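Probable cobalt-precorrin-6B C(15)-methyltransferase (decarboxylating) (Methanothermobacter thermautotrophicus, PDB 1L3C) probably methylates C-15 of cobalt-precorrin-6B with S-adenosyl-L-methionine and then decarboxylates the C-12 side chain, giving cobalt-precorrin-7 on the anaerobic route to cobalamin. Local coordinates at residues M1-E6 with T17-R22. Residues are numbered along the deposited sequence; the frame is centred on the assembly and turned at random.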
loop_
_atom_site.group_PDB
_atom_site.type_symbol
_atom_site.label_atom_id
_atom_site.label_comp_id
_atom_site.label_asym_id
_atom_site.label_seq_id
_atom_site.Cartn_x
_atom_site.Cartn_y
_atom_site.Cartn_z
HETATM N N MSE A 1 -13.733 -15.541 11.601
HETATM C CA MSE A 1 -13.733 -16.087 10.208
HETATM C C MSE A 1 -12.583 -17.074 10.092
HETATM O O MSE A 1 -11.653 -17.000 10.885
HETATM C CB MSE A 1 -13.562 -14.949 9.201
HETATM C CG MSE A 1 -13.671 -15.379 7.748
HETATM SE SE MSE A 1 -14.184 -13.926 6.548
HETATM C CE MSE A 1 -15.716 -13.198 7.530
ATOM N N ILE A 2 -12.652 -17.995 9.131
ATOM C CA ILE A 2 -11.602 -18.997 8.950
ATOM C C ILE A 2 -10.316 -18.382 8.410
ATOM O O ILE A 2 -10.342 -17.732 7.371
ATOM C CB ILE A 2 -12.035 -20.084 7.962
ATOM C CG1 ILE A 2 -13.360 -20.688 8.402
ATOM C CG2 ILE A 2 -10.986 -21.164 7.889
ATOM C CD1 ILE A 2 -14.032 -21.506 7.325
ATOM N N PRO A 3 -9.197 -18.503 9.136
ATOM C CA PRO A 3 -7.927 -17.942 8.673
ATOM C C PRO A 3 -7.276 -18.784 7.571
ATOM O O PRO A 3 -7.451 -20.009 7.520
ATOM C CB PRO A 3 -7.079 -17.909 9.938
ATOM C CG PRO A 3 -7.614 -19.033 10.736
ATOM C CD PRO A 3 -9.098 -18.891 10.559
ATOM N N ASP A 4 -6.488 -18.117 6.728
ATOM C CA ASP A 4 -5.807 -18.739 5.590
ATOM C C ASP A 4 -5.081 -20.037 5.885
ATOM O O ASP A 4 -5.026 -20.913 5.030
ATOM C CB ASP A 4 -4.798 -17.771 4.978
ATOM C CG ASP A 4 -5.421 -16.453 4.525
ATOM O OD1 ASP A 4 -6.604 -16.182 4.818
ATOM O OD2 ASP A 4 -4.695 -15.672 3.868
ATOM N N ASP A 5 -4.466 -20.130 7.060
ATOM C CA ASP A 5 -3.719 -21.335 7.449
ATOM C C ASP A 5 -4.549 -22.590 7.748
ATOM O O ASP A 5 -4.014 -23.691 7.775
ATOM C CB ASP A 5 -2.757 -21.038 8.620
ATOM C CG ASP A 5 -3.472 -20.639 9.926
ATOM O OD1 ASP A 5 -4.718 -20.673 10.016
ATOM O OD2 ASP A 5 -2.766 -20.285 10.893
ATOM N N GLU A 6 -5.848 -22.428 7.989
ATOM C CA GLU A 6 -6.713 -23.567 8.298
ATOM C C GLU A 6 -7.429 -24.131 7.081
ATOM O O GLU A 6 -8.465 -24.805 7.197
ATOM C CB GLU A 6 -7.714 -23.183 9.386
ATOM C CG GLU A 6 -7.060 -22.925 10.740
ATOM C CD GLU A 6 -8.035 -22.397 11.783
ATOM O OE1 GLU A 6 -9.274 -22.521 11.586
ATOM O OE2 GLU A 6 -7.551 -21.845 12.799
ATOM N N THR A 17 -8.217 -16.959 -0.886
ATOM C CA THR A 17 -8.247 -15.519 -0.966
ATOM C C THR A 17 -7.868 -15.082 0.452
ATOM O O THR A 17 -8.293 -15.712 1.430
ATOM C CB THR A 17 -9.687 -15.047 -1.261
ATOM O OG1 THR A 17 -10.241 -15.819 -2.336
ATOM C CG2 THR A 17 -9.699 -13.604 -1.649
ATOM N N ALA A 18 -7.005 -14.083 0.573
ATOM C CA ALA A 18 -6.603 -13.578 1.877
ATOM C C ALA A 18 -7.852 -13.268 2.704
ATOM O O ALA A 18 -8.826 -12.700 2.200
ATOM C CB ALA A 18 -5.754 -12.328 1.717
HETATM N N MSE A 19 -7.805 -13.625 3.982
HETATM C CA MSE A 19 -8.917 -13.424 4.888
HETATM C C MSE A 19 -9.469 -12.017 4.871
HETATM O O MSE A 19 -10.677 -11.825 4.898
HETATM C CB MSE A 19 -8.496 -13.770 6.300
HETATM C CG MSE A 19 -9.653 -14.010 7.236
HETATM SE SE MSE A 19 -9.075 -13.621 9.016
HETATM C CE MSE A 19 -9.428 -15.284 9.927
ATOM N N GLU A 20 -8.581 -11.029 4.833
ATOM C CA GLU A 20 -8.992 -9.617 4.832
ATOM C C GLU A 20 -9.852 -9.278 3.600
ATOM O O GLU A 20 -10.757 -8.444 3.687
ATOM C CB GLU A 20 -7.774 -8.676 4.932
ATOM C CG GLU A 20 -6.935 -8.790 6.209
ATOM C CD GLU A 20 -5.940 -9.974 6.254
ATOM O OE1 GLU A 20 -5.773 -10.729 5.261
ATOM O OE2 GLU A 20 -5.303 -10.131 7.321
ATOM N N VAL A 21 -9.590 -9.947 2.475
ATOM C CA VAL A 21 -10.357 -9.744 1.254
ATOM C C VAL A 21 -11.708 -10.434 1.386
ATOM O O VAL A 21 -12.738 -9.850 1.059
ATOM C CB VAL A 21 -9.615 -10.318 0.032
ATOM C CG1 VAL A 21 -10.473 -10.237 -1.250
ATOM C CG2 VAL A 21 -8.338 -9.558 -0.166
ATOM N N ARG A 22 -11.700 -11.672 1.874
ATOM C CA ARG A 22 -12.934 -12.455 2.068
ATOM C C ARG A 22 -13.860 -11.708 3.034
ATOM O O ARG A 22 -15.086 -11.707 2.896
ATOM C CB ARG A 22 -12.601 -13.847 2.621
ATOM C CG ARG A 22 -11.929 -14.765 1.621
ATOM C CD ARG A 22 -11.806 -16.202 2.154
ATOM N NE ARG A 22 -10.582 -16.445 2.918
ATOM C CZ ARG A 22 -10.545 -16.778 4.207
ATOM N NH1 ARG A 22 -11.672 -16.928 4.924
ATOM N NH2 ARG A 22 -9.363 -16.946 4.785
#
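Pro3 and Met19 mark the nearest backbone approach, their CA atoms 6.0 Å apart, where the irregular segment 1-6 meets the first turn of helix 19-29. NH1 and NH2 of Arg22 close end-on upon one acceptor, Ile2 O, each at 2.9 Å and in the guanidinium plane. NE, on the other edge, binds Thr17 O at 2.8 Å in a fairly straight bond (164°), pinning the group flat between two backbone carbonyls. NH2 also forms a salt bridge to Asp4 OD1 at 2.9 Å, meeting it on the anti side from somewhat out of the carboxylate plane, carboxylate and guanidinium 51° apart; the same oxygen takes a weak bond from Met19 N. Replacing Arg22 by alanine is likely to leave Ile2 O and Thr17 O without these donors and Asp4 without this counter-charge, letting segment 1-6 shift off the helix. With CG anti to the backbone N (chi1 -162°), Met19, a selenomethionine, runs out toward segment 1-6 and lays CE 3.5 Å from Pro3 CB. Thr17 binds S-adenosyl-L-methionine, so these bonds lie at the edge of the cofactor site. Glu50 of helix 46-52 pairs with Arg22, Arg163 of strand 154-166 with Asp4, and Cys27 of a second subunit packs on Met1.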